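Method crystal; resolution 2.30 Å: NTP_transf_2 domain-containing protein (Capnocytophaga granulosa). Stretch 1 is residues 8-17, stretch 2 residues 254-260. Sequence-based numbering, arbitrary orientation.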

# COMPACT_ATOMS: atom_id res chain seq x y z
N ALA A 8 19.45 1.17 15.69
CA ALA A 8 18.76 2.43 15.46
C ALA A 8 17.63 2.26 14.44
O ALA A 8 16.57 2.88 14.58
CB ALA A 8 19.75 3.50 14.99
N LEU A 9 17.84 1.43 13.42
CA LEU A 9 16.79 1.18 12.44
C LEU A 9 15.60 0.46 13.08
O LEU A 9 14.45 0.71 12.71
CB LEU A 9 17.35 0.38 11.27
CG LEU A 9 18.26 1.11 10.29
CD1 LEU A 9 18.96 0.13 9.37
CD2 LEU A 9 17.48 2.13 9.48
N PHE A 10 15.87 -0.43 14.03
CA PHE A 10 14.78 -1.14 14.70
C PHE A 10 13.95 -0.19 15.56
O PHE A 10 12.72 -0.26 15.56
CB PHE A 10 15.33 -2.29 15.54
CG PHE A 10 14.28 -2.98 16.36
CD1 PHE A 10 13.34 -3.79 15.76
CD2 PHE A 10 14.25 -2.84 17.74
CE1 PHE A 10 12.38 -4.43 16.51
CE2 PHE A 10 13.29 -3.48 18.49
CZ PHE A 10 12.35 -4.28 17.88
N GLU A 11 14.62 0.69 16.33
CA GLU A 11 13.90 1.66 17.14
C GLU A 11 13.05 2.58 16.28
O GLU A 11 11.86 2.80 16.56
CB GLU A 11 14.88 2.48 17.98
CG GLU A 11 15.37 1.79 19.24
CD GLU A 11 16.22 2.70 20.10
OE1 GLU A 11 16.91 3.58 19.54
OE2 GLU A 11 16.19 2.54 21.34
N ASN A 12 13.64 3.13 15.22
CA ASN A 12 12.90 3.99 14.31
C ASN A 12 11.72 3.25 13.69
O ASN A 12 10.65 3.83 13.48
CB ASN A 12 13.83 4.53 13.22
CG ASN A 12 13.13 5.48 12.27
OD1 ASN A 12 12.99 6.67 12.55
ND2 ASN A 12 12.66 4.95 11.14
N LEU A 13 11.91 1.96 13.38
CA LEU A 13 10.81 1.17 12.84
C LEU A 13 9.69 0.99 13.85
O LEU A 13 8.51 0.95 13.48
CB LEU A 13 11.33 -0.18 12.36
CG LEU A 13 10.34 -1.07 11.60
CD1 LEU A 13 9.74 -0.30 10.43
CD2 LEU A 13 11.03 -2.33 11.12
N GLN A 14 10.04 0.86 15.14
CA GLN A 14 9.01 0.77 16.17
C GLN A 14 8.16 2.03 16.21
O GLN A 14 6.93 1.96 16.36
CB GLN A 14 9.65 0.52 17.54
CG GLN A 14 10.11 -0.91 17.78
CD GLN A 14 10.78 -1.09 19.13
OE1 GLN A 14 11.65 -0.31 19.52
NE2 GLN A 14 10.36 -2.11 19.87
N ASN A 15 8.79 3.20 16.06
CA ASN A 15 8.05 4.46 16.05
C ASN A 15 7.23 4.62 14.77
O ASN A 15 6.23 5.35 14.79
CB ASN A 15 9.01 5.63 16.21
CG ASN A 15 9.72 5.62 17.55
OD1 ASN A 15 9.16 5.18 18.56
ND2 ASN A 15 10.95 6.12 17.58
N ARG A 16 7.63 3.98 13.68
CA ARG A 16 6.86 4.07 12.44
C ARG A 16 5.61 3.20 12.50
O ARG A 16 4.51 3.66 12.20
CB ARG A 16 7.74 3.67 11.26
CG ARG A 16 7.02 3.62 9.92
CD ARG A 16 7.93 3.05 8.84
NE ARG A 16 9.13 3.87 8.69
CZ ARG A 16 10.33 3.38 8.35
NH1 ARG A 16 10.49 2.08 8.14
NH2 ARG A 16 11.36 4.21 8.24
N SER A 17 5.76 1.93 12.90
CA SER A 17 4.63 1.01 12.93
C SER A 17 3.83 1.12 14.22
O SER A 17 2.64 0.77 14.22
CB SER A 17 5.11 -0.43 12.74
OG SER A 17 6.03 -0.81 13.75
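Stretch 2 (254-260) KNLKADS

Where two helices are held too far apart for their backbones to meet, long polar side chains can bridge the gap when their donors meet well-placed acceptors. The contact between residues 8-17 and 254-260 is a compact example. Both stretches are helical: the first throughout, the second through most of its length, in a helix that begins earlier in the chain; Ser260 is extended (phi/psi -80/137°). The axes come no closer than 11.9 Å, and their N-to-C directions make an angle of 111°, so the second helix lies across the first, inclined somewhat toward antiparallel. The register reflects this: Leu9 CA lies 7.7 Å from Asp259 CA, and Leu13 CA lies 8.3 Å from Asn255 CA. Only 279 Å² is buried, both sides summed.

Within each helix, i to i+4 backbone bonds such as Leu13 N to Leu9 O (2.9 Å) and Asp259 N to Asn255 O (3.0 Å) are in place; the direct hydrogen bonds between the stretches come from side chains. Arg16 is the main donor. Its chi1 and chi2 are both t, carrying the guanidinium out from its own helix to where Asn255 and Asp259, one helical turn apart, offer oxygens near the guanidinium plane. Arg16 NH2 donates to Asp259 OD1 at 2.5 Å, a short and nearly straight salt-bridge hydrogen bond (168°). Arg16 NH1 donates to Asn255 OD1 at 2.8 Å, with a more bent angle of 139°, and also makes a weak bond of 3.3 Å to Asp259 OD2. The carboxylate therefore receives both terminal nitrogens, while the amide oxygen shares NH1. Asn255 ND2 and Asp259 OD2 are also hydrogen-bonded elsewhere in the structure.

A water extends the network toward the start of the first stretch. Water 1 donates to Leu9 O at 2.9 Å, accepts from Asn12 ND2 at 2.9 Å, and donates weakly to Asp259 OD2 at 2.8 Å. Leu9 O, already the acceptor for Leu13 N, thus gains a second donor, and Asn12 ND2, 3.8 Å from Asp259 OD1, is linked to that carboxylate through the water.

A few carbon contacts accompany these bonds. Ala258 CB lies over one face of the guanidinium, 3.8 Å from Arg16 NH2, leaving the edge to the oxygens. Leu9 CD2 approaches Asp259 CG at 4.0 Å, and Leu13 CD1 packs 3.3 Å from Asn255 OD1. The principle is complementarity of direction: in-plane acceptors meet the guanidinium's N-H groups, while a small methyl covers a face that has no N-H to offer.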

# COMPACT_ATOMS: atom_id res chain seq x y z
N LYS A 254 8.86 -2.17 1.20
CA LYS A 254 8.43 -0.80 1.46
C LYS A 254 9.19 -0.19 2.63
O LYS A 254 9.46 1.02 2.62
CB LYS A 254 6.92 -0.77 1.72
CG LYS A 254 6.09 -1.19 0.51
CD LYS A 254 4.62 -1.42 0.86
CE LYS A 254 3.91 -0.12 1.21
NZ LYS A 254 2.45 -0.35 1.42
N ASN A 255 9.54 -0.99 3.63
CA ASN A 255 10.32 -0.48 4.74
C ASN A 255 11.77 -0.23 4.34
O ASN A 255 12.39 0.74 4.80
CB ASN A 255 10.24 -1.43 5.93
CG ASN A 255 9.05 -1.15 6.82
OD1 ASN A 255 8.83 -0.01 7.23
ND2 ASN A 255 8.26 -2.18 7.11
N LEU A 256 12.33 -1.09 3.48
CA LEU A 256 13.66 -0.82 2.94
C LEU A 256 13.67 0.46 2.11
O LEU A 256 14.67 1.18 2.09
CB LEU A 256 14.15 -1.99 2.10
CG LEU A 256 14.46 -3.31 2.82
CD1 LEU A 256 15.27 -4.21 1.91
CD2 LEU A 256 15.19 -3.06 4.13
N LYS A 257 12.56 0.74 1.42
CA LYS A 257 12.45 1.99 0.67
C LYS A 257 12.45 3.20 1.60
O LYS A 257 13.15 4.19 1.35
CB LYS A 257 11.18 1.96 -0.19
CG LYS A 257 10.80 3.30 -0.80
CD LYS A 257 9.45 3.20 -1.48
CE LYS A 257 8.97 4.56 -1.96
NZ LYS A 257 7.65 4.47 -2.63
N ALA A 258 11.68 3.13 2.68
CA ALA A 258 11.58 4.26 3.60
C ALA A 258 12.87 4.49 4.37
O ALA A 258 13.16 5.62 4.78
CB ALA A 258 10.42 4.05 4.57
N ASP A 259 13.66 3.44 4.58
CA ASP A 259 14.89 3.54 5.35
C ASP A 259 16.13 3.71 4.49
O ASP A 259 17.24 3.81 5.03
CB ASP A 259 15.05 2.31 6.25
CG ASP A 259 14.10 2.32 7.42
OD1 ASP A 259 13.73 3.42 7.87
OD2 ASP A 259 13.71 1.22 7.89
N SER A 260 15.98 3.75 3.17
CA SER A 260 17.13 3.90 2.28
C SER A 260 17.55 5.36 2.20
O SER A 260 16.71 6.26 2.10
CB SER A 260 16.80 3.37 0.89
OG SER A 260 17.88 3.57 -0.00
O HOH W 1 13.53 2.25 10.45